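2-hydroxyisobutyryl-CoA synthetase (Aquincola tertiaricarbonis, PDB 6HDY) belongs to the ANL superfamily, pairing a large AMP-binding domain with a smaller C-terminal domain. Local coordinates at residues Ala388-Tyr396 and Phe434-Val445. Numbering follows the deposited sequence.
Sequences AALNQMSGY and FRTEASHRVQTV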
loop_
_atom_site.group_PDB
_atom_site.type_symbol
_atom_site.label_atom_id
_atom_site.label_comp_id
_atom_site.label_asym_id
_atom_site.label_seq_id
_atom_site.Cartn_x
_atom_site.Cartn_y
_atom_site.Cartn_z
ATOM N N ALA A 388 8.561 -28.565 -5.676
ATOM C CA ALA A 388 8.576 -29.462 -4.525
ATOM C C ALA A 388 9.774 -30.418 -4.538
ATOM O O ALA A 388 10.440 -30.557 -3.509
ATOM C CB ALA A 388 7.280 -30.257 -4.452
ATOM N N ALA A 389 10.056 -31.058 -5.700
ATOM C CA ALA A 389 11.150 -32.026 -5.831
ATOM C C ALA A 389 12.507 -31.359 -5.644
ATOM O O ALA A 389 13.344 -31.895 -4.914
ATOM C CB ALA A 389 11.081 -32.727 -7.179
ATOM N N LEU A 390 12.702 -30.167 -6.247
ATOM C CA LEU A 390 13.959 -29.425 -6.133
ATOM C C LEU A 390 14.249 -28.898 -4.725
ATOM O O LEU A 390 15.398 -28.970 -4.279
ATOM C CB LEU A 390 14.022 -28.274 -7.138
ATOM C CG LEU A 390 14.165 -28.620 -8.614
ATOM C CD1 LEU A 390 14.213 -27.377 -9.408
ATOM C CD2 LEU A 390 15.451 -29.410 -8.899
ATOM N N ASN A 391 13.205 -28.382 -4.028
ATOM C CA ASN A 391 13.316 -27.814 -2.687
ATOM C C ASN A 391 13.628 -28.866 -1.628
ATOM O O ASN A 391 14.042 -28.512 -0.528
ATOM C CB ASN A 391 12.068 -26.963 -2.314
ATOM C CG ASN A 391 12.146 -25.546 -2.833
ATOM O OD1 ASN A 391 12.696 -24.648 -2.179
ATOM N ND2 ASN A 391 11.657 -25.318 -4.051
ATOM N N GLN A 392 13.457 -30.150 -1.968
ATOM C CA GLN A 392 13.739 -31.270 -1.067
ATOM C C GLN A 392 15.172 -31.793 -1.234
ATOM O O GLN A 392 15.523 -32.841 -0.679
ATOM C CB GLN A 392 12.680 -32.376 -1.207
ATOM C CG GLN A 392 11.444 -32.079 -0.371
ATOM C CD GLN A 392 10.336 -33.087 -0.520
ATOM O OE1 GLN A 392 9.904 -33.425 -1.632
ATOM N NE2 GLN A 392 9.797 -33.535 0.611
ATOM N N MET A 393 16.008 -31.019 -1.958
ATOM C CA MET A 393 17.417 -31.318 -2.248
ATOM C C MET A 393 18.318 -30.282 -1.553
ATOM O O MET A 393 18.135 -29.073 -1.759
ATOM C CB MET A 393 17.692 -31.303 -3.763
ATOM C CG MET A 393 16.816 -32.230 -4.575
ATOM S SD MET A 393 17.380 -32.329 -6.295
ATOM C CE MET A 393 18.950 -33.308 -6.056
ATOM N N SER A 394 19.297 -30.766 -0.747
ATOM C CA SER A 394 20.233 -29.930 0.030
ATOM C C SER A 394 21.126 -29.012 -0.835
ATOM O O SER A 394 21.479 -27.916 -0.376
ATOM C CB SER A 394 21.084 -30.786 0.982
ATOM O OG SER A 394 21.741 -31.871 0.342
ATOM N N GLY A 395 21.470 -29.474 -2.045
ATOM C CA GLY A 395 22.319 -28.772 -3.007
ATOM C C GLY A 395 21.630 -27.740 -3.881
ATOM O O GLY A 395 22.300 -26.984 -4.591
ATOM N N TYR A 396 20.285 -27.704 -3.853
ATOM C CA TYR A 396 19.471 -26.753 -4.626
ATOM C C TYR A 396 19.611 -25.299 -4.086
ATOM O O TYR A 396 19.486 -25.078 -2.884
ATOM C CB TYR A 396 18.016 -27.232 -4.639
ATOM C CG TYR A 396 17.021 -26.260 -5.237
ATOM C CD1 TYR A 396 17.003 -26.002 -6.605
ATOM C CD2 TYR A 396 16.075 -25.623 -4.437
ATOM C CE1 TYR A 396 16.070 -25.133 -7.164
ATOM C CE2 TYR A 396 15.128 -24.762 -4.986
ATOM C CZ TYR A 396 15.125 -24.525 -6.352
ATOM O OH TYR A 396 14.225 -23.642 -6.894
ATOM N N PHE A 434 25.801 -32.289 -8.779
ATOM C CA PHE A 434 24.494 -31.765 -8.412
ATOM C C PHE A 434 23.552 -31.755 -9.628
ATOM O O PHE A 434 22.407 -32.201 -9.503
ATOM C CB PHE A 434 24.578 -30.393 -7.709
ATOM C CG PHE A 434 23.217 -29.747 -7.590
ATOM C CD1 PHE A 434 22.277 -30.229 -6.679
ATOM C CD2 PHE A 434 22.833 -28.734 -8.458
ATOM C CE1 PHE A 434 20.979 -29.708 -6.647
ATOM C CE2 PHE A 434 21.545 -28.195 -8.403
ATOM C CZ PHE A 434 20.627 -28.687 -7.499
ATOM N N ARG A 435 24.037 -31.252 -10.790
ATOM C CA ARG A 435 23.304 -31.193 -12.065
ATOM C C ARG A 435 22.702 -32.565 -12.444
ATOM O O ARG A 435 21.518 -32.632 -12.772
ATOM C CB ARG A 435 24.211 -30.674 -13.199
ATOM C CG ARG A 435 23.446 -30.105 -14.399
ATOM C CD ARG A 435 24.352 -29.703 -15.553
ATOM N NE ARG A 435 25.064 -30.861 -16.103
ATOM C CZ ARG A 435 24.576 -31.672 -17.036
ATOM N NH1 ARG A 435 23.376 -31.450 -17.561
ATOM N NH2 ARG A 435 25.293 -32.708 -17.463
ATOM N N THR A 436 23.500 -33.646 -12.333
ATOM C CA THR A 436 23.076 -35.023 -12.614
ATOM C C THR A 436 22.068 -35.533 -11.563
ATOM O O THR A 436 21.076 -36.167 -11.929
ATOM C CB THR A 436 24.288 -35.964 -12.804
ATOM O OG1 THR A 436 25.041 -36.062 -11.588
ATOM C CG2 THR A 436 25.187 -35.528 -13.938
ATOM N N GLU A 437 22.313 -35.247 -10.274
ATOM C CA GLU A 437 21.409 -35.663 -9.191
ATOM C C GLU A 437 20.032 -34.962 -9.240
ATOM O O GLU A 437 19.020 -35.597 -8.924
ATOM C CB GLU A 437 22.070 -35.505 -7.818
ATOM C CG GLU A 437 22.275 -36.833 -7.110
ATOM C CD GLU A 437 21.047 -37.366 -6.393
ATOM O OE1 GLU A 437 20.197 -38.002 -7.059
ATOM O OE2 GLU A 437 20.934 -37.148 -5.165
ATOM N N ALA A 438 20.002 -33.665 -9.640
ATOM C CA ALA A 438 18.769 -32.879 -9.816
ATOM C C ALA A 438 17.951 -33.535 -10.943
ATOM O O ALA A 438 16.783 -33.847 -10.731
ATOM C CB ALA A 438 19.101 -31.435 -10.178
ATOM N N SER A 439 18.600 -33.824 -12.096
ATOM C CA SER A 439 18.027 -34.521 -13.263
ATOM C C SER A 439 17.365 -35.851 -12.853
ATOM O O SER A 439 16.180 -36.028 -13.116
ATOM C CB SER A 439 19.101 -34.755 -14.327
ATOM O OG SER A 439 18.621 -35.539 -15.403
ATOM N N HIS A 440 18.100 -36.724 -12.144
ATOM C CA HIS A 440 17.613 -38.017 -11.658
ATOM C C HIS A 440 16.412 -37.876 -10.741
ATOM O O HIS A 440 15.405 -38.528 -10.992
ATOM C CB HIS A 440 18.741 -38.799 -10.954
ATOM C CG HIS A 440 18.323 -40.131 -10.391
ATOM N ND1 HIS A 440 18.392 -41.293 -11.150
ATOM C CD2 HIS A 440 17.885 -40.447 -9.146
ATOM C CE1 HIS A 440 17.986 -42.271 -10.349
ATOM N NE2 HIS A 440 17.667 -41.811 -9.133
ATOM N N ARG A 441 16.517 -37.048 -9.678
ATOM C CA ARG A 441 15.451 -36.843 -8.688
ATOM C C ARG A 441 14.122 -36.495 -9.382
ATOM O O ARG A 441 13.118 -37.183 -9.175
ATOM C CB ARG A 441 15.850 -35.764 -7.651
ATOM C CG ARG A 441 15.508 -36.114 -6.196
ATOM C CD ARG A 441 16.757 -36.361 -5.350
ATOM N NE ARG A 441 16.734 -35.641 -4.069
ATOM C CZ ARG A 441 17.750 -35.593 -3.207
ATOM N NH1 ARG A 441 18.887 -36.227 -3.470
ATOM N NH2 ARG A 441 17.635 -34.911 -2.073
ATOM N N VAL A 442 14.158 -35.477 -10.259
ATOM C CA VAL A 442 13.030 -34.976 -11.053
ATOM C C VAL A 442 12.451 -36.090 -11.938
ATOM O O VAL A 442 11.230 -36.236 -11.995
ATOM C CB VAL A 442 13.451 -33.699 -11.835
ATOM C CG1 VAL A 442 12.384 -33.254 -12.829
ATOM C CG2 VAL A 442 13.773 -32.562 -10.865
ATOM N N GLN A 443 13.336 -36.919 -12.562
ATOM C CA GLN A 443 12.946 -38.063 -13.394
ATOM C C GLN A 443 12.201 -39.108 -12.573
ATOM O O GLN A 443 11.168 -39.588 -13.016
ATOM C CB GLN A 443 14.155 -38.705 -14.103
ATOM C CG GLN A 443 14.706 -37.879 -15.266
ATOM C CD GLN A 443 15.679 -38.629 -16.142
ATOM O OE1 GLN A 443 16.763 -38.130 -16.460
ATOM N NE2 GLN A 443 15.292 -39.812 -16.602
ATOM N N THR A 444 12.706 -39.434 -11.370
ATOM C CA THR A 444 12.099 -40.402 -10.452
ATOM C C THR A 444 10.721 -39.901 -9.978
ATOM O O THR A 444 9.791 -40.704 -9.847
ATOM C CB THR A 444 13.035 -40.635 -9.244
ATOM O OG1 THR A 444 14.393 -40.694 -9.685
ATOM C CG2 THR A 444 12.678 -41.884 -8.441
ATOM N N VAL A 445 10.601 -38.581 -9.727
ATOM C CA VAL A 445 9.379 -37.961 -9.220
ATOM C C VAL A 445 8.260 -37.957 -10.275
ATOM O O VAL A 445 7.171 -38.477 -10.007
ATOM C CB VAL A 445 9.647 -36.542 -8.605
ATOM C CG1 VAL A 445 8.350 -35.774 -8.352
ATOM C CG2 VAL A 445 10.458 -36.637 -7.311
#
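Met393 and Arg441 illustrate how one arginine can serve an apolar and a polar partner together. The thioether enters from the loop after helix 383-391, with CG beside its backbone N (chi1 -56°) and the chain bent at chi3. Its CE lies over one guanidinium face of Arg441, offset toward the rim, while CG approaches Arg441 NE to 3.4 Å. Met393 SD rests 4.3 Å from Ala438 CB, and CE reaches the ring of Phe434.

The polar part uses the guanidinium edge. Arg441 NH2 donates in its own plane to Gln392 O (3.3 Å, 152° at the hydrogen), a long bond whose donor is tilted from the carbonyl plane. On its own helix, Arg441 NH1 forms a salt bridge with Glu437 OE2 at 2.8 Å, its hydrogen bond weak and strongly bent; together the two contacts limit how the flat group can turn.

At one end the Phe434 ring packs against the turn from Met393 to Tyr396. Gly395 O sits 3.6 Å above one face of Phe434, with Ala438 CB over the opposite face; Phe434 CZ meets Tyr396 CB. At the other end small apolar groups touch: Leu390 CD2 with Val442 CG2 at 4.1 Å, and Ala389 CB with Val445 CG2 at 4.0 Å.

The end of helix 383-391 and the turn after it pack on helix 428-446, which lies against the mixed sheet of the alpha/beta C-terminal domain: Phe434 and Val442 reach strands 413-419 and 450-454, whereas Gln392 touches Pro258 of helix 258-268.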